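Side-chain contacts in MsStt7d protein (Micromonas, PDB 4IX3), which probably acts as an ATP-dependent protein kinase, this piece being the catalytic domain of a homologue of the state transition kinase Stt7 of algae: residues 66-71 and 200-205; 154-159 and 184-189; 25-28 and 34-37; 47-52 and 101-106; 139-144 and 264-269. All coordinates share one frame; numbering follows the deposited sequence.

Contact 1: 66-71 and 200-205; sequences EMDVNY and ETLNYY
Leu202 meets Asp68 and Val69 through a single methyl group. Its CD1 lies 3.7 Å from Asp68 CB, so it rests against the aliphatic root of the aspartate and not its carboxylate, and 4.0 Å from Val69 CG2. The side chains of Leu202 and Val69 run past one another in opposite directions. With CG1 of Val69 anti to the backbone N (chi1 172°), the second branch, CG2, is left to take up the leucine methyl. Helix 59-76, which carries both receiving residues, is the C-helix of the protein kinase fold, and segment 200-205 belongs to the loop that follows the magnesium-binding Asp188, in the position of the activation segment. Within the helix, Glu66 forms the salt bridge to Lys50 expected of an inward-placed C-helix, and its backbone O is gripped from opposite faces by Asn70 N and Asn70 ND2, the latter at 2.9 Å. On the loop side, Leu202 also touches Cys65 of the helix, one turn before Val69, and pairs through its backbone with Leu194 of strand 193-194. Both segments thus meet through carbon atoms, and no hydrogen bond passes between them.

Contact 2: 154-159 and 184-189; sequences GSLARL and LKLIDL. With MG (magnesium ion), chain E.
Leu186 leaves the strand toward helix segment 154-159 and makes both direct apolar contacts between the two segments. From CB the chain passes to CG, which stands anti to the carbonyl carbon and beside the backbone N (chi1 -75°). The two methyls then part: CD1 is the atom that reaches the helix. It lies 3.9 Å from Leu159 CD1 and 4.0 Å from Leu156 CD2, so it touches both leucines from one side, in the groove between residues three apart. Leu156 crosses the Leu186 side chain at about a right angle, whereas Leu159 meets it on a slant, and all three residues are buried. No direct hydrogen bond joins the segments; instead a water links them at one end, accepting from Ser155 OG at 2.6 Å and donating to Leu184 O at 2.8 Å.

Two residues beyond Leu186, the chain reaches Asp188, whose OD2 binds the magnesium ion at 2.1 Å. Four waters and Asp168 complete the metal's shell. Asp188 is followed by Leu189 and Gly190 and corresponds to the aspartate of the kinase DFG motif, here with leucine in the middle position. Its other oxygen, OD1, accepts from Gly190 N, a bond that would steady the carboxylate. The contact lies in the C-lobe core, where helix 141-161 packs against the hairpin of strands 174-177 and 183-186: Leu186 also touches Leu152 of that helix and Leu174 of the partner strand, and Leu159 and Leu189 both reach Val73 of helix 59-76.

Contact 3: 25-28 and 34-37; sequences PGPL and GTVF
The backbones of Leu28 and Val36 are joined by a hydrogen bond from Leu28 N to Val36 O, 2.7 Å long and fairly straight at 164°, with the donor tilted 31° from the carbonyl plane. The same oxygen also receives a CA-H...O contact from Pro27, whose CA lies 3.2 Å away. Beyond this bond, the side chains of Leu28 and Val36 cross on a slant. Val36 CG1, anti to its own backbone N (chi1 178°), is the branch that meets the leucine, with Leu28 CD2 at 3.8 Å and Leu28 CB at 4.0 Å from it. Pro27 and Thr35 instead lie side by side, pointing the same way; the threonine methyl, CG2, is 3.6 Å from Pro27 CB and nearly as close to CG. Farther along, the Phe37 ring approaches the loop, with Gly26 N at its edge near the ring plane and Pro27 CG 4.3 Å from CE1. Strand 34-41 continues into the N-lobe sheet, where Val36 packs on Val48 and Lys50. The hairpin of strands 29-30 and 34-41 here is the glycine-rich loop of the kinase N-lobe, and Ser30 and Gly31 within it bind ADP in another structure of this protein; no nucleotide is bound here.

Contact 4: 47-52 and 101-106; sequences VVLKNA and GTLTEG
Leu49 and Leu103 supply the apolar part of the contact, Leu49 CD1 lying 4.2 Å from Leu103 CD2. The approach is a loose one made by methyl ends alone, since the backbones stay well apart. Both leucines also touch Ile21 of strand 21-23, and Leu103 continues onto Trp108, so the pair belongs to a larger apolar cluster on this side of the sheet.

The polar part is carried by Asn51 and Thr104, whose side chains cross at about a right angle. Asn51 ND2 and Thr104 OG1 are 3.9 Å apart, and two waters fill the role of a direct bond. One accepts from Asn51 ND2 at 3.2 Å and is 3.0 Å from Thr104 OG1. The second accepts from Asn51 ND2 at 2.9 Å, lies 3.0 Å from Thr104 OG1 and donates to Glu105 O. Asn51 CG sits between its backbone N and carbonyl carbon (chi1 72°), a crowded position that Thr104 OG1 shares (chi1 52°) and that presents the two polar groups to the waters.

Strand 45-52 is the central strand of the kinase N-lobe that carries the ATP-binding lysine: Lys50 binds ADP in another structure of this protein. Alternate residues divide the strand, Leu49 and Asn51 facing the loop before strand 106-112.

Two further bonds and contacts place that loop. Thr104 O accepts from the indole NE1 of Trp108, and Glu105 packs against Ala269 of the second subunit.

Contact 5: 139-144 and 264-269; sequences ATELGV and GLRTDA
Arg266 brings segment 264-269 to the start of helix 141-161, where its guanidinium meets Glu141 and Val144. Gly264 and Leu265 precede it in 3-10 geometry. Extended from CG to NE, the arginine reaches far enough for NH2 to lie 3.8 Å from Glu141 CG and 4.4 Å from Val144 CG2, both approaching obliquely. Glu141 is bent at chi2 (74°), and its carboxylate plane stands 62° from the guanidinium. Glu141 OE2 is 4.3 Å from Arg266 NH2 but well out of the guanidinium plane, so no N-H points at it and the two charges are merely near each other. After Arg266, Thr267 is the N-cap of helix 268-280, its OG1 accepting from Gly270 N. Asp268 then forms salt bridges with Arg124 and Arg214. In segment 139-144 Thr140 caps helix 141-161 in the same manner, OG1 accepting from Gly143 N at 3.1 Å. The polar ends are secured elsewhere: Arg266 NE donates to Gln259 O, NH2 to Leu260 O, and Thr127 OG1 bonds to both Arg266 NH2 and Glu141 OE2. The nearness of the opposite charges would itself give a modest attraction, joining the start of helix 141-161 to the turn ahead of helix 268-280 without a direct bond.

Overall arrangement
From the N terminus, contact 3 closes first, the short hairpin of the glycine-rich loop, and contact 4 follows on the neighbouring strand, closing a loop that runs out through helix 59-76 and back to the sheet. Contact 1 opens within that loop and crosses contact 4; the Lys50-Glu66 salt bridge joins the two. Contact 1 runs on to the segment beyond Asp188 and encloses contact 2, whose Leu189 touches its helix. Contact 5 opens inside contact 1 but ends after it, so these two cross, and it also encloses contact 2, with which it shares helix 141-161. Contacts 3 and 4 lie in the N-lobe, contact 1 joins the C-helix to the activation segment, and contacts 2 and 5 lie in the C-lobe.

Contact 1: 66-71 and 200-205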
# COMPACT_ATOMS: atom_id res chain seq x y z
N GLU B 66 14.32 -0.64 4.64
CA GLU B 66 14.44 -1.87 3.89
C GLU B 66 15.84 -2.00 3.30
O GLU B 66 16.45 -3.09 3.30
CB GLU B 66 13.39 -1.92 2.78
CG GLU B 66 13.50 -3.17 1.95
CD GLU B 66 12.33 -3.36 1.01
OE1 GLU B 66 11.45 -2.46 1.00
OE2 GLU B 66 12.32 -4.36 0.25
N MET B 67 16.40 -0.90 2.81
CA MET B 67 17.76 -0.91 2.29
C MET B 67 18.75 -1.29 3.37
O MET B 67 19.59 -2.19 3.12
CB MET B 67 18.07 0.48 1.73
CG MET B 67 19.49 0.54 1.18
SD MET B 67 19.82 2.10 0.26
CE MET B 67 19.80 3.27 1.61
N ASP B 68 18.68 -0.62 4.52
CA ASP B 68 19.61 -0.88 5.61
C ASP B 68 19.53 -2.38 6.03
O ASP B 68 20.58 -3.05 6.27
CB ASP B 68 19.28 -0.04 6.85
CG ASP B 68 19.50 1.46 6.66
OD1 ASP B 68 20.27 1.84 5.76
OD2 ASP B 68 18.95 2.25 7.48
N VAL B 69 18.31 -2.89 6.21
CA VAL B 69 18.15 -4.30 6.65
C VAL B 69 18.69 -5.21 5.55
O VAL B 69 19.33 -6.23 5.87
CB VAL B 69 16.68 -4.61 7.02
CG1 VAL B 69 16.49 -6.11 7.28
CG2 VAL B 69 16.22 -3.77 8.20
N ASN B 70 18.50 -4.90 4.27
CA ASN B 70 19.10 -5.72 3.20
C ASN B 70 20.61 -5.70 3.24
O ASN B 70 21.21 -6.75 3.04
CB ASN B 70 18.63 -5.27 1.82
CG ASN B 70 17.38 -6.01 1.38
OD1 ASN B 70 17.47 -7.10 0.83
ND2 ASN B 70 16.20 -5.42 1.62
N TYR B 71 21.23 -4.58 3.57
CA TYR B 71 22.69 -4.59 3.71
C TYR B 71 23.07 -5.47 4.89
O TYR B 71 24.06 -6.21 4.82
CB TYR B 71 23.24 -3.17 3.90
CG TYR B 71 23.41 -2.42 2.60
CD1 TYR B 71 24.46 -2.72 1.74
CD2 TYR B 71 22.59 -1.34 2.27
CE1 TYR B 71 24.69 -2.02 0.55
CE2 TYR B 71 22.83 -0.61 1.11
CZ TYR B 71 23.84 -0.97 0.23
OH TYR B 71 24.03 -0.25 -0.93
N GLU B 200 22.16 0.06 15.71
CA GLU B 200 20.89 0.64 16.17
C GLU B 200 19.77 -0.24 15.68
O GLU B 200 19.83 -0.80 14.57
CB GLU B 200 20.69 2.05 15.62
CG GLU B 200 21.78 3.02 16.04
CD GLU B 200 21.40 4.46 15.81
OE1 GLU B 200 20.34 4.70 15.19
OE2 GLU B 200 22.16 5.35 16.26
N THR B 201 18.72 -0.34 16.49
CA THR B 201 17.52 -1.05 16.02
C THR B 201 16.88 -0.29 14.85
O THR B 201 17.02 0.94 14.72
CB THR B 201 16.47 -1.29 17.13
OG1 THR B 201 15.91 -0.04 17.52
CG2 THR B 201 17.10 -1.99 18.35
N LEU B 202 16.17 -1.01 13.98
CA LEU B 202 15.56 -0.45 12.76
C LEU B 202 14.13 -0.97 12.66
O LEU B 202 13.90 -2.15 12.87
CB LEU B 202 16.33 -0.84 11.49
CG LEU B 202 17.82 -0.47 11.46
CD1 LEU B 202 18.44 -1.18 10.27
CD2 LEU B 202 18.08 1.02 11.41
N ASN B 203 13.17 -0.08 12.45
CA ASN B 203 11.78 -0.46 12.20
C ASN B 203 11.17 -1.32 13.34
O ASN B 203 10.38 -2.26 13.10
CB ASN B 203 11.68 -1.12 10.82
CG ASN B 203 10.27 -1.10 10.25
OD1 ASN B 203 9.53 -0.15 10.46
ND2 ASN B 203 9.90 -2.15 9.51
N TYR B 204 11.56 -0.99 14.57
CA TYR B 204 11.27 -1.80 15.74
C TYR B 204 10.71 -0.89 16.83
O TYR B 204 11.40 0.01 17.28
CB TYR B 204 12.59 -2.40 16.19
CG TYR B 204 12.51 -3.45 17.29
CD1 TYR B 204 11.55 -4.45 17.25
CD2 TYR B 204 13.40 -3.43 18.35
CE1 TYR B 204 11.52 -5.45 18.21
CE2 TYR B 204 13.39 -4.41 19.34
CZ TYR B 204 12.47 -5.45 19.25
OH TYR B 204 12.45 -6.49 20.18
N TYR B 205 9.45 -1.08 17.19
CA TYR B 205 8.72 -0.10 18.01
C TYR B 205 7.61 -0.85 18.74
O TYR B 205 7.21 -1.92 18.26
CB TYR B 205 8.16 1.04 17.13
CG TYR B 205 7.49 0.54 15.86
CD1 TYR B 205 6.17 0.07 15.89
CD2 TYR B 205 8.19 0.47 14.64
CE1 TYR B 205 5.56 -0.39 14.73
CE2 TYR B 205 7.59 -0.02 13.49
CZ TYR B 205 6.27 -0.45 13.54
OH TYR B 205 5.63 -0.96 12.42

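Contact 2: 154-159 and 184-189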
# COMPACT_ATOMS: atom_id res chain seq x y z
N GLY B 154 15.36 -22.95 8.81
CA GLY B 154 16.81 -22.70 8.95
C GLY B 154 17.14 -21.25 8.60
O GLY B 154 17.94 -20.62 9.27
N SER B 155 16.51 -20.72 7.56
CA SER B 155 16.75 -19.32 7.18
C SER B 155 16.24 -18.33 8.21
O SER B 155 16.93 -17.36 8.56
CB SER B 155 16.16 -19.02 5.83
OG SER B 155 16.89 -19.67 4.81
N LEU B 156 15.02 -18.56 8.71
CA LEU B 156 14.51 -17.73 9.81
C LEU B 156 15.41 -17.76 11.04
O LEU B 156 15.67 -16.74 11.67
CB LEU B 156 13.05 -18.08 10.14
CG LEU B 156 12.06 -17.72 9.03
CD1 LEU B 156 10.69 -18.30 9.34
CD2 LEU B 156 11.98 -16.20 8.90
N ALA B 157 15.93 -18.95 11.39
CA ALA B 157 16.84 -19.06 12.51
C ALA B 157 18.09 -18.21 12.26
O ALA B 157 18.56 -17.53 13.17
CB ALA B 157 17.21 -20.51 12.77
N ARG B 158 18.64 -18.26 11.04
CA ARG B 158 19.82 -17.42 10.75
C ARG B 158 19.48 -15.93 10.77
O ARG B 158 20.27 -15.11 11.29
CB ARG B 158 20.36 -17.81 9.38
CG ARG B 158 21.06 -19.16 9.39
CD ARG B 158 21.48 -19.62 7.98
NE ARG B 158 22.50 -18.71 7.48
CZ ARG B 158 22.72 -18.45 6.20
NH1 ARG B 158 21.96 -18.98 5.24
NH2 ARG B 158 23.72 -17.64 5.87
N LEU B 159 18.30 -15.51 10.28
CA LEU B 159 17.88 -14.11 10.40
C LEU B 159 17.76 -13.69 11.86
O LEU B 159 18.31 -12.66 12.31
CB LEU B 159 16.59 -13.87 9.64
CG LEU B 159 16.77 -13.93 8.12
CD1 LEU B 159 15.45 -14.02 7.38
CD2 LEU B 159 17.55 -12.74 7.55
N LEU B 184 14.51 -22.82 -1.11
CA LEU B 184 13.64 -21.64 -0.93
C LEU B 184 14.44 -20.45 -0.44
O LEU B 184 15.27 -20.58 0.46
CB LEU B 184 12.56 -21.94 0.11
CG LEU B 184 11.50 -23.00 -0.26
CD1 LEU B 184 10.33 -22.92 0.69
CD2 LEU B 184 11.10 -22.95 -1.73
N LYS B 185 14.14 -19.30 -1.03
CA LYS B 185 14.64 -18.02 -0.52
C LYS B 185 13.46 -17.09 -0.18
O LYS B 185 12.46 -17.08 -0.89
CB LYS B 185 15.57 -17.33 -1.53
CG LYS B 185 16.88 -18.12 -1.82
CD LYS B 185 17.76 -17.40 -2.80
CE LYS B 185 19.05 -18.17 -3.03
NZ LYS B 185 19.94 -17.41 -3.97
N LEU B 186 13.63 -16.33 0.88
CA LEU B 186 12.67 -15.26 1.25
C LEU B 186 12.88 -14.05 0.34
O LEU B 186 14.01 -13.73 -0.01
CB LEU B 186 12.85 -14.86 2.70
CG LEU B 186 12.26 -15.92 3.67
CD1 LEU B 186 12.94 -15.84 5.02
CD2 LEU B 186 10.77 -15.75 3.86
N ILE B 187 11.80 -13.33 0.06
CA ILE B 187 11.93 -11.98 -0.44
C ILE B 187 11.24 -11.04 0.55
O ILE B 187 10.55 -11.48 1.49
CB ILE B 187 11.29 -11.79 -1.82
CG1 ILE B 187 9.80 -12.14 -1.81
CG2 ILE B 187 12.04 -12.63 -2.86
CD1 ILE B 187 9.03 -11.49 -2.96
N ASP B 188 11.41 -9.74 0.31
CA ASP B 188 10.58 -8.69 0.89
C ASP B 188 10.87 -8.45 2.38
O ASP B 188 10.11 -8.88 3.28
CB ASP B 188 9.09 -8.94 0.65
CG ASP B 188 8.25 -7.87 1.32
OD1 ASP B 188 8.76 -6.72 1.50
OD2 ASP B 188 7.09 -8.24 1.76
N LEU B 189 11.97 -7.74 2.64
CA LEU B 189 12.30 -7.29 3.96
C LEU B 189 11.72 -5.89 4.22
O LEU B 189 12.14 -5.19 5.15
CB LEU B 189 13.83 -7.26 4.14
CG LEU B 189 14.49 -8.64 4.13
CD1 LEU B 189 15.96 -8.56 3.78
CD2 LEU B 189 14.23 -9.46 5.39
MG MG E . 5.40 -7.32 2.51
O HOH W 1 15.21 -19.07 2.86
O HOH W 2 6.45 -6.71 4.19
O HOH W 3 6.20 -5.60 1.52
O HOH W 4 4.49 -7.82 0.79
O HOH W 5 3.81 -6.28 3.14

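Contact 3: 25-28 and 34-37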
# COMPACT_ATOMS: atom_id res chain seq x y z
N PRO B 25 8.06 -2.33 -17.79
CA PRO B 25 6.76 -1.91 -17.24
C PRO B 25 5.93 -3.08 -16.68
O PRO B 25 6.08 -4.23 -17.12
CB PRO B 25 6.05 -1.30 -18.45
CG PRO B 25 7.10 -0.95 -19.44
CD PRO B 25 8.35 -1.72 -19.11
N GLY B 26 5.13 -2.79 -15.66
CA GLY B 26 4.26 -3.79 -15.04
C GLY B 26 4.70 -4.15 -13.64
O GLY B 26 5.55 -5.01 -13.46
N PRO B 27 4.12 -3.50 -12.61
CA PRO B 27 4.51 -3.87 -11.25
C PRO B 27 4.37 -5.36 -10.94
O PRO B 27 3.40 -6.00 -11.32
CB PRO B 27 3.60 -3.01 -10.39
CG PRO B 27 3.36 -1.80 -11.22
CD PRO B 27 3.23 -2.32 -12.63
N LEU B 28 5.39 -5.92 -10.29
CA LEU B 28 5.41 -7.31 -9.85
C LEU B 28 4.64 -7.24 -8.53
O LEU B 28 4.49 -8.20 -7.76
CB LEU B 28 6.88 -7.72 -9.69
CG LEU B 28 7.28 -9.16 -9.41
CD1 LEU B 28 6.80 -10.11 -10.50
CD2 LEU B 28 8.79 -9.16 -9.32
N GLY B 34 5.96 0.67 -1.52
CA GLY B 34 6.80 0.65 -2.73
C GLY B 34 6.25 -0.14 -3.89
O GLY B 34 5.21 -0.81 -3.79
N THR B 35 6.95 -0.07 -5.01
CA THR B 35 6.55 -0.77 -6.22
C THR B 35 7.73 -1.55 -6.73
O THR B 35 8.85 -1.01 -6.81
CB THR B 35 6.06 0.21 -7.31
OG1 THR B 35 5.08 1.09 -6.72
CG2 THR B 35 5.41 -0.53 -8.46
N VAL B 36 7.52 -2.83 -7.04
CA VAL B 36 8.57 -3.72 -7.55
C VAL B 36 8.34 -3.92 -9.05
O VAL B 36 7.21 -4.14 -9.48
CB VAL B 36 8.60 -5.07 -6.78
CG1 VAL B 36 9.68 -5.96 -7.38
CG2 VAL B 36 8.86 -4.82 -5.30
N PHE B 37 9.42 -3.83 -9.83
CA PHE B 37 9.38 -4.09 -11.25
C PHE B 37 10.43 -5.17 -11.60
O PHE B 37 11.42 -5.32 -10.91
CB PHE B 37 9.81 -2.83 -12.00
CG PHE B 37 8.91 -1.64 -11.79
CD1 PHE B 37 7.96 -1.33 -12.73
CD2 PHE B 37 9.08 -0.83 -10.69
CE1 PHE B 37 7.12 -0.25 -12.52
CE2 PHE B 37 8.28 0.31 -10.50
CZ PHE B 37 7.32 0.59 -11.44

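Contact 4: 47-52 and 101-106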
# COMPACT_ATOMS: atom_id res chain seq x y z
N VAL B 47 16.86 -9.03 -13.00
CA VAL B 47 16.85 -8.43 -11.69
C VAL B 47 15.42 -8.02 -11.31
O VAL B 47 14.53 -8.00 -12.17
CB VAL B 47 17.80 -7.19 -11.60
CG1 VAL B 47 19.23 -7.69 -11.80
CG2 VAL B 47 17.44 -6.10 -12.58
N VAL B 48 15.26 -7.66 -10.04
CA VAL B 48 14.01 -7.07 -9.55
C VAL B 48 14.42 -5.73 -8.93
O VAL B 48 15.48 -5.60 -8.34
CB VAL B 48 13.36 -8.02 -8.54
CG1 VAL B 48 12.29 -7.33 -7.74
CG2 VAL B 48 12.76 -9.20 -9.28
N LEU B 49 13.57 -4.72 -9.11
CA LEU B 49 13.87 -3.32 -8.80
C LEU B 49 12.71 -2.77 -7.98
O LEU B 49 11.56 -3.02 -8.32
CB LEU B 49 13.93 -2.51 -10.11
CG LEU B 49 15.15 -2.84 -10.98
CD1 LEU B 49 14.85 -2.52 -12.43
CD2 LEU B 49 16.36 -2.11 -10.41
N LYS B 50 13.01 -2.03 -6.93
CA LYS B 50 11.93 -1.44 -6.11
C LYS B 50 12.19 0.03 -5.90
O LYS B 50 13.32 0.42 -5.56
CB LYS B 50 11.88 -2.10 -4.71
CG LYS B 50 10.68 -1.62 -3.87
CD LYS B 50 10.54 -2.43 -2.57
CE LYS B 50 9.35 -1.95 -1.80
NZ LYS B 50 9.21 -2.73 -0.51
N ASN B 51 11.12 0.84 -6.01
CA ASN B 51 11.21 2.23 -5.57
C ASN B 51 10.06 2.53 -4.59
O ASN B 51 9.23 1.64 -4.31
CB ASN B 51 11.23 3.22 -6.74
CG ASN B 51 9.88 3.34 -7.45
OD1 ASN B 51 8.97 2.51 -7.26
ND2 ASN B 51 9.76 4.38 -8.29
N ALA B 52 10.05 3.72 -4.01
CA ALA B 52 8.99 4.12 -3.07
C ALA B 52 7.76 4.55 -3.87
O ALA B 52 7.86 5.09 -4.98
CB ALA B 52 9.49 5.26 -2.19
N GLY B 101 11.61 2.45 -20.29
CA GLY B 101 12.53 1.48 -19.72
C GLY B 101 13.69 2.01 -18.90
O GLY B 101 14.64 1.29 -18.62
N THR B 102 13.57 3.25 -18.44
CA THR B 102 14.64 3.87 -17.69
C THR B 102 14.18 4.19 -16.28
O THR B 102 13.01 4.55 -16.03
CB THR B 102 15.16 5.14 -18.37
OG1 THR B 102 14.04 5.96 -18.69
CG2 THR B 102 15.94 4.79 -19.61
N LEU B 103 15.12 4.11 -15.34
CA LEU B 103 14.79 4.39 -13.94
C LEU B 103 14.38 5.83 -13.70
O LEU B 103 15.06 6.77 -14.15
CB LEU B 103 15.98 4.05 -13.02
CG LEU B 103 16.37 2.58 -13.04
CD1 LEU B 103 17.68 2.46 -12.26
CD2 LEU B 103 15.28 1.68 -12.47
N THR B 104 13.32 6.04 -12.92
CA THR B 104 12.81 7.39 -12.63
C THR B 104 13.55 8.04 -11.45
O THR B 104 14.21 7.36 -10.62
CB THR B 104 11.31 7.32 -12.33
OG1 THR B 104 11.12 6.33 -11.33
CG2 THR B 104 10.52 6.92 -13.57
N GLU B 105 13.43 9.36 -11.35
CA GLU B 105 14.02 10.11 -10.22
C GLU B 105 13.70 9.44 -8.87
O GLU B 105 12.52 9.13 -8.58
CB GLU B 105 13.46 11.56 -10.30
CG GLU B 105 13.98 12.47 -9.20
CD GLU B 105 13.23 12.42 -7.86
OE1 GLU B 105 11.96 12.37 -7.92
OE2 GLU B 105 13.86 12.46 -6.77
N GLY B 106 14.70 9.32 -8.00
CA GLY B 106 14.56 8.82 -6.64
C GLY B 106 15.40 7.56 -6.40
O GLY B 106 16.14 7.11 -7.25
O HOH W 6 8.25 5.44 -10.94
O HOH W 7 12.03 6.18 -8.52

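Contact 5: 139-144 and 264-269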
# COMPACT_ATOMS: atom_id res chain seq x y z
N ALA B 139 7.64 -36.09 -4.04
CA ALA B 139 6.64 -35.18 -4.60
C ALA B 139 5.25 -35.43 -4.03
O ALA B 139 4.31 -35.76 -4.74
CB ALA B 139 6.62 -35.30 -6.12
N THR B 140 5.16 -35.26 -2.72
CA THR B 140 3.92 -35.41 -1.95
C THR B 140 3.78 -34.20 -1.03
O THR B 140 4.75 -33.47 -0.80
CB THR B 140 3.88 -36.70 -1.09
OG1 THR B 140 4.95 -36.67 -0.12
CG2 THR B 140 4.02 -37.94 -1.95
N GLU B 141 2.59 -34.00 -0.46
CA GLU B 141 2.45 -32.89 0.49
C GLU B 141 3.49 -33.05 1.61
O GLU B 141 4.17 -32.07 1.98
CB GLU B 141 1.06 -32.77 1.07
CG GLU B 141 0.05 -32.15 0.11
CD GLU B 141 -0.39 -33.08 -1.00
OE1 GLU B 141 -0.80 -34.23 -0.73
OE2 GLU B 141 -0.25 -32.70 -2.18
N LEU B 142 3.65 -34.27 2.14
CA LEU B 142 4.61 -34.46 3.22
C LEU B 142 6.03 -34.12 2.76
O LEU B 142 6.78 -33.43 3.47
CB LEU B 142 4.56 -35.90 3.73
CG LEU B 142 5.53 -36.27 4.87
CD1 LEU B 142 5.35 -35.36 6.07
CD2 LEU B 142 5.24 -37.71 5.32
N GLY B 143 6.41 -34.60 1.59
CA GLY B 143 7.74 -34.39 1.05
C GLY B 143 8.07 -32.91 0.85
O GLY B 143 9.12 -32.44 1.32
N VAL B 144 7.14 -32.17 0.24
CA VAL B 144 7.39 -30.75 -0.02
C VAL B 144 7.36 -29.99 1.30
O VAL B 144 8.14 -29.04 1.49
CB VAL B 144 6.47 -30.11 -1.07
CG1 VAL B 144 6.67 -30.77 -2.42
CG2 VAL B 144 5.02 -30.01 -0.63
N GLY B 264 -6.18 -28.40 0.66
CA GLY B 264 -7.38 -27.58 0.89
C GLY B 264 -7.15 -26.33 1.73
O GLY B 264 -8.04 -25.45 1.75
N LEU B 265 -5.98 -26.19 2.39
CA LEU B 265 -5.71 -24.96 3.11
C LEU B 265 -4.93 -23.96 2.26
O LEU B 265 -4.55 -22.91 2.79
CB LEU B 265 -4.97 -25.23 4.41
CG LEU B 265 -5.72 -26.19 5.35
CD1 LEU B 265 -4.91 -26.41 6.62
CD2 LEU B 265 -7.12 -25.65 5.66
N ARG B 266 -4.71 -24.27 0.99
CA ARG B 266 -3.88 -23.37 0.15
C ARG B 266 -4.60 -22.12 -0.34
O ARG B 266 -3.96 -21.20 -0.82
CB ARG B 266 -3.27 -24.13 -1.04
CG ARG B 266 -2.26 -25.15 -0.50
CD ARG B 266 -1.65 -25.99 -1.59
NE ARG B 266 -0.65 -26.89 -1.01
CZ ARG B 266 -0.05 -27.86 -1.72
NH1 ARG B 266 -0.31 -28.02 -3.02
NH2 ARG B 266 0.83 -28.69 -1.14
N THR B 267 -5.93 -22.13 -0.31
CA THR B 267 -6.66 -20.92 -0.68
C THR B 267 -6.72 -20.04 0.57
O THR B 267 -6.60 -20.52 1.70
CB THR B 267 -8.09 -21.27 -1.07
OG1 THR B 267 -8.70 -21.97 0.02
CG2 THR B 267 -8.10 -22.14 -2.29
N ASP B 268 -6.91 -18.74 0.38
CA ASP B 268 -7.07 -17.84 1.51
C ASP B 268 -8.23 -18.30 2.37
O ASP B 268 -8.13 -18.24 3.59
CB ASP B 268 -7.41 -16.41 1.04
CG ASP B 268 -6.23 -15.68 0.42
OD1 ASP B 268 -5.07 -16.16 0.38
OD2 ASP B 268 -6.42 -14.51 0.07
N ALA B 269 -9.34 -18.69 1.74
CA ALA B 269 -10.53 -19.08 2.47
C ALA B 269 -10.31 -20.35 3.29
O ALA B 269 -10.80 -20.45 4.42
CB ALA B 269 -11.71 -19.27 1.51